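Local coordinates for PHOX (Pseudomonas fluorescens, PDB 4A9V), which hydrolyses phosphate monoesters as an alkaline phosphatase with a beta-propeller fold, using a cofactor of iron and calcium ions, at residues K271-E279 with R385-P393. Sequence-based numbering, arbitrary orientation.
With CA (calcium ion), chain Q; LI (lithium ion), chain C; CA (calcium ion), chain R; FEO (mu-oxo-diiron), chain S.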
ATOM      1  N   LYS A 271       3.378   4.228   9.379  1.00  6.31           N
ATOM      2  CA  LYS A 271       2.409   4.411   8.308  1.00  6.23           C
ATOM      3  C   LYS A 271       2.712   3.417   7.179  1.00  6.36           C
ATOM      4  O   LYS A 271       3.387   3.728   6.196  1.00  6.63           O
ATOM      5  CB  LYS A 271       2.376   5.873   7.863  1.00  6.79           C
ATOM      6  CG  LYS A 271       1.968   6.769   9.011  1.00  6.53           C
ATOM      7  CD  LYS A 271       1.753   8.223   8.645  1.00  7.90           C
ATOM      8  CE  LYS A 271       1.535   9.033   9.912  1.00  9.30           C
ATOM      9  NZ  LYS A 271       1.386  10.488   9.651  1.00 10.35           N
ATOM     10  N   HIS A 272       2.319   2.170   7.425  1.00  6.15           N
ATOM     11  CA  HIS A 272       2.695   1.047   6.571  1.00  5.87           C
ATOM     12  C   HIS A 272       2.109   1.183   5.189  1.00  5.94           C
ATOM     13  O   HIS A 272       0.890   1.278   5.046  1.00  6.97           O
ATOM     14  CB  HIS A 272       2.160  -0.249   7.167  1.00  6.33           C
ATOM     15  CG  HIS A 272       2.845  -0.683   8.430  1.00  6.12           C
ATOM     16  ND1 HIS A 272       3.939  -1.479   8.415  1.00  6.35           N
ATOM     17  CD2 HIS A 272       2.526  -0.477   9.760  1.00  6.75           C
ATOM     18  CE1 HIS A 272       4.305  -1.753   9.674  1.00  7.05           C
ATOM     19  NE2 HIS A 272       3.450  -1.142  10.497  1.00  7.09           N
ATOM     20  N   GLU A 273       2.942   1.023   4.162  1.00  5.78           N
ATOM     21  CA  GLU A 273       2.457   0.956   2.784  1.00  5.73           C
ATOM     22  C   GLU A 273       2.115  -0.488   2.413  1.00  5.83           C
ATOM     23  O   GLU A 273       0.943  -0.842   2.314  1.00  6.30           O
ATOM     24  CB  GLU A 273       3.466   1.542   1.810  1.00  6.42           C
ATOM     25  CG  GLU A 273       2.934   1.577   0.384  1.00  6.49           C
ATOM     26  CD  GLU A 273       2.274   2.888   0.010  1.00  6.36           C
ATOM     27  OE1 GLU A 273       2.481   3.884   0.749  1.00  7.30           O
ATOM     28  OE2 GLU A 273       1.585   2.917  -1.043  1.00  6.80           O
ATOM     29  N   ASN A 274       3.127  -1.328   2.194  1.00  5.83           N
ATOM     30  CA  ASN A 274       2.895  -2.746   1.912  1.00  6.03           C
ATOM     31  C   ASN A 274       3.821  -3.633   2.735  1.00  5.59           C
ATOM     32  O   ASN A 274       4.553  -3.171   3.608  1.00  6.11           O
ATOM     33  CB  ASN A 274       2.919  -3.069   0.392  1.00  5.84           C
ATOM     34  CG  ASN A 274       4.294  -3.458  -0.130  1.00  5.97           C
ATOM     35  OD1 ASN A 274       5.323  -2.952   0.322  1.00  6.22           O
ATOM     36  ND2 ASN A 274       4.308  -4.262  -1.189  1.00  6.71           N
ATOM     37  N   ALA A 275       3.711  -4.935   2.502  1.00  6.24           N
ATOM     38  CA  ALA A 275       4.426  -5.928   3.285  1.00  6.59           C
ATOM     39  C   ALA A 275       4.894  -7.024   2.331  1.00  6.95           C
ATOM     40  O   ALA A 275       4.096  -7.807   1.829  1.00  8.67           O
ATOM     41  CB  ALA A 275       3.515  -6.499   4.362  1.00  7.63           C
ATOM     42  N   ALA A 276       6.169  -6.973   1.971  1.00  6.31           N
ATOM     43  CA  ALA A 276       6.726  -7.826   0.924  1.00  6.90           C
ATOM     44  C   ALA A 276       7.341  -9.074   1.536  1.00  6.66           C
ATOM     45  O   ALA A 276       8.300  -8.983   2.300  1.00  7.16           O
ATOM     46  CB  ALA A 276       7.778  -7.067   0.130  1.00  7.55           C
ATOM     47  N   LEU A 277       6.788 -10.236   1.205  1.00  6.84           N
ATOM     48  CA  LEU A 277       7.241 -11.500   1.789  1.00  7.06           C
ATOM     49  C   LEU A 277       8.468 -12.047   1.073  1.00  7.80           C
ATOM     50  O   LEU A 277       8.515 -12.101  -0.153  1.00  8.75           O
ATOM     51  CB  LEU A 277       6.116 -12.536   1.740  1.00  7.58           C
ATOM     52  CG  LEU A 277       5.239 -12.636   2.986  1.00  8.50           C
ATOM     53  CD1 LEU A 277       5.984 -13.259   4.154  1.00  9.68           C
ATOM     54  CD2 LEU A 277       4.648 -11.293   3.365  1.00 10.49           C
ATOM     55  N   ALA A 278       9.376 -12.603   1.865  1.00  7.00           N
ATOM     56  CA  ALA A 278      10.490 -13.391   1.373  1.00  7.64           C
ATOM     57  C   ALA A 278      10.789 -14.456   2.424  1.00  7.24           C
ATOM     58  O   ALA A 278      10.074 -14.578   3.418  1.00  7.32           O
ATOM     59  CB  ALA A 278      11.703 -12.493   1.130  1.00  9.30           C
ATOM     60  N   GLU A 279      11.856 -15.206   2.211  1.00  8.21           N
ATOM     61  CA  GLU A 279      12.199 -16.294   3.105  1.00  8.45           C
ATOM     62  C   GLU A 279      13.713 -16.336   3.218  1.00  8.19           C
ATOM     63  O   GLU A 279      14.417 -16.201   2.220  1.00  9.38           O
ATOM     64  CB  GLU A 279      11.657 -17.612   2.537  1.00 10.72           C
ATOM     65  CG  GLU A 279      11.807 -18.837   3.436  1.00 12.60           C
ATOM     66  CD  GLU A 279      11.099 -20.087   2.905  1.00 17.84           C
ATOM     67  OE1 GLU A 279      10.425 -20.037   1.856  1.00 20.57           O
ATOM     68  OE2 GLU A 279      11.131 -21.123   3.601  1.00 22.79           O
ATOM     69  N   ARG A 385       9.942   9.042   0.948  1.00  7.05           N
ATOM     70  CA  ARG A 385       8.614   8.419   0.906  0.70  6.64           C
ATOM     71  C   ARG A 385       8.629   7.015   0.320  1.00  7.15           C
ATOM     72  O   ARG A 385       8.086   6.764  -0.763  1.00  7.20           O
ATOM     73  CB  ARG A 385       7.617   9.287   0.152  0.70  6.86           C
ATOM     74  CG  ARG A 385       7.333  10.617   0.819  0.70  8.49           C
ATOM     75  CD  ARG A 385       6.198  11.323   0.113  0.70  9.28           C
ATOM     76  NE  ARG A 385       4.985  10.524   0.193  0.70 11.90           N
ATOM     77  CZ  ARG A 385       3.987  10.594  -0.676  0.70 11.80           C
ATOM     78  NH1 ARG A 385       3.922  11.621  -1.511  0.70 14.77           N
ATOM     79  NH2 ARG A 385       2.984   9.728  -0.603  0.70 15.12           N
ATOM     80  N   PRO A 386       9.144   6.051   1.088  1.00  6.98           N
ATOM     81  CA  PRO A 386       9.003   4.655   0.694  1.00  6.93           C
ATOM     82  C   PRO A 386       7.548   4.256   0.543  1.00  6.66           C
ATOM     83  O   PRO A 386       6.750   4.457   1.461  1.00  8.24           O
ATOM     84  CB  PRO A 386       9.654   3.888   1.853  1.00  8.93           C
ATOM     85  CG  PRO A 386      10.458   4.888   2.605  1.00  9.81           C
ATOM     86  CD  PRO A 386       9.777   6.200   2.408  1.00  7.29           C
ATOM     87  N   GLU A 387       7.209   3.706  -0.615  1.00  6.34           N
ATOM     88  CA  GLU A 387       5.900   3.099  -0.795  1.00  5.99           C
ATOM     89  C   GLU A 387       6.078   1.595  -1.009  1.00  6.28           C
ATOM     90  O   GLU A 387       6.568   0.926  -0.102  1.00  7.17           O
ATOM     91  CB  GLU A 387       5.059   3.853  -1.830  1.00  6.23           C
ATOM     92  CG  GLU A 387       4.646   5.224  -1.292  1.00  6.55           C
ATOM     93  CD  GLU A 387       3.495   5.869  -2.049  1.00  7.12           C
ATOM     94  OE1 GLU A 387       3.759   6.443  -3.125  1.00  7.85           O
ATOM     95  OE2 GLU A 387       2.332   5.844  -1.564  1.00  7.22           O
ATOM     96  N   TRP A 388       5.663   1.030  -2.134  1.00  5.80           N
ATOM     97  CA  TRP A 388       5.634  -0.431  -2.228  1.00  5.89           C
ATOM     98  C   TRP A 388       7.012  -1.039  -2.367  1.00  6.07           C
ATOM     99  O   TRP A 388       7.893  -0.502  -3.043  1.00  6.61           O
ATOM    100  CB  TRP A 388       4.799  -0.888  -3.414  1.00  6.05           C
ATOM    101  CG  TRP A 388       3.328  -0.639  -3.276  1.00  6.02           C
ATOM    102  CD1 TRP A 388       2.687   0.541  -2.927  1.00  6.04           C
ATOM    103  CD2 TRP A 388       2.276  -1.519  -3.758  1.00  6.07           C
ATOM    104  NE1 TRP A 388       1.338   0.433  -3.129  1.00  6.14           N
ATOM    105  CE2 TRP A 388       1.038  -0.764  -3.675  1.00  5.95           C
ATOM    106  CE3 TRP A 388       2.255  -2.783  -4.329  1.00  6.29           C
ATOM    107  CZ2 TRP A 388      -0.169  -1.287  -4.108  1.00  6.88           C
ATOM    108  CZ3 TRP A 388       1.035  -3.285  -4.788  1.00  7.37           C
ATOM    109  CH2 TRP A 388      -0.143  -2.549  -4.683  1.00  7.70           C
ATOM    110  N   ILE A 389       7.137  -2.252  -1.827  1.00  5.97           N
ATOM    111  CA  ILE A 389       8.321  -3.090  -1.969  1.00  5.95           C
ATOM    112  C   ILE A 389       7.909  -4.418  -2.595  1.00  6.11           C
ATOM    113  O   ILE A 389       6.860  -4.981  -2.243  1.00  6.52           O
ATOM    114  CB  ILE A 389       8.980  -3.322  -0.592  1.00  6.48           C
ATOM    115  CG1 ILE A 389       9.397  -1.979   0.014  1.00  6.40           C
ATOM    116  CG2 ILE A 389      10.181  -4.249  -0.722  1.00  7.18           C
ATOM    117  CD1 ILE A 389       9.861  -2.052   1.454  1.00  7.33           C
ATOM    118  N   VAL A 390       8.741  -4.931  -3.504  1.00  5.83           N
ATOM    119  CA  VAL A 390       8.525  -6.266  -4.058  1.00  6.59           C
ATOM    120  C   VAL A 390       9.856  -7.005  -4.121  1.00  6.31           C
ATOM    121  O   VAL A 390      10.925  -6.395  -4.170  1.00  7.30           O
ATOM    122  CB  VAL A 390       7.882  -6.230  -5.472  1.00  7.22           C
ATOM    123  CG1 VAL A 390       6.455  -5.711  -5.400  1.00  8.18           C
ATOM    124  CG2 VAL A 390       8.733  -5.419  -6.442  1.00  7.25           C
ATOM    125  N   VAL A 391       9.763  -8.322  -4.159  1.00  6.68           N
ATOM    126  CA  VAL A 391      10.914  -9.205  -4.208  1.00  6.85           C
ATOM    127  C   VAL A 391      10.830 -10.009  -5.510  1.00  6.84           C
ATOM    128  O   VAL A 391       9.826 -10.672  -5.770  1.00  7.92           O
ATOM    129  CB  VAL A 391      10.901 -10.166  -2.995  1.00  7.46           C
ATOM    130  CG1 VAL A 391      12.081 -11.120  -3.065  1.00  9.26           C
ATOM    131  CG2 VAL A 391      10.922  -9.383  -1.686  1.00  8.84           C
ATOM    132  N   SER A 392      11.868  -9.971  -6.334  1.00  7.24           N
ATOM    133  CA  SER A 392      11.835 -10.722  -7.586  1.00  7.41           C
ATOM    134  C   SER A 392      11.688 -12.209  -7.306  1.00  7.62           C
ATOM    135  O   SER A 392      12.492 -12.776  -6.580  1.00  8.37           O
ATOM    136  CB  SER A 392      13.116 -10.509  -8.370  1.00  7.94           C
ATOM    137  OG  SER A 392      13.188 -11.445  -9.423  1.00  9.38           O
ATOM    138  N   PRO A 393      10.771 -12.880  -8.017  1.00  8.22           N
ATOM    139  CA  PRO A 393      10.672 -14.334  -7.892  1.00  9.42           C
ATOM    140  C   PRO A 393      11.791 -15.061  -8.633  1.00 10.33           C
ATOM    141  O   PRO A 393      11.973 -16.259  -8.447  1.00 12.62           O
ATOM    142  CB  PRO A 393       9.314 -14.649  -8.519  1.00 11.35           C
ATOM    143  CG  PRO A 393       9.095 -13.548  -9.499  1.00 12.16           C
ATOM    144  CD  PRO A 393       9.713 -12.322  -8.877  1.00  9.94           C
TER
HETATM  145 CA    CA Q1591       0.232   4.186  -2.423  1.00  7.90          CA
HETATM  146 LI    LI C 612      12.202 -20.730   1.933  1.00 19.80          LI
HETATM  147 CA    CA R1592       1.476   7.529  -3.272  0.93  7.82          CA
HETATM  148 FE1  FEO S1594      -1.709   4.761   0.627  1.00  7.69          FE
HETATM  149 FE2  FEO S1594       1.635   5.690   0.486  1.00  7.08          FE
HETATM  150  O   FEO S1594      -0.099   5.364  -0.298  1.00  7.92           O
HETATM  151  O   HOH W   1       6.050  -0.889   1.897  1.00  6.43           O
HETATM  152  O   HOH W   2      -0.878   1.948  -2.144  1.00  8.22           O
HETATM  153  O   HOH W   3      14.618 -20.132   1.333  1.00 23.64           O
HETATM  154  O   HOH W   4      11.872 -23.201   1.674  1.00 23.81           O
HETATM  155  O   HOH W   5      -2.398   4.363  -1.381  1.00  8.23           O
HETATM  156  O   HOH W   6      -1.090   3.746  -4.487  1.00  9.43           O
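The indole of Trp388 turns its edge to Glu273: CD1 lies 3.2 Å from OE2, near the ring plane. At the same edge, in plane, lie a calcium ion and one of its water ligands, to which NE1 donates. The Glu273 and Glu387 carboxylates stand 85° apart, their oxygens drawn together by shared metals. Glu273 bridges, OE1 binding one iron at 2.0 Å and OE2 that same calcium; Glu387 OE2 joins this iron to both calcium ions, and OE1 adds a second grip on the other calcium. A chi1 of -176° places Glu273 CG opposite the backbone N, passing the carbonyl carbon of Glu387, and the bend at chi2 swings the carboxylate to the metals.

The Asn274 amide bonds twice to the Ile389 backbone: ND2 makes a nearly straight bond to O (N-H...O 171°), with O in the amide plane, whereas Ile389 N approaches OD1 from above the carbonyl plane. Replacing the asparagine by an alanine removes the amide, and Ile389 N and O would probably lose these partners. Beyond, Ala276 CB packs on Ile389 CG2 at 3.8 Å.

Asp292, Glu194, Asp479 and Asp494 supply further metal ligands. Edge strands 276-279 and 386-391 run roughly parallel near the propeller's middle; strands 178-183 and 478-483 pack against Trp388.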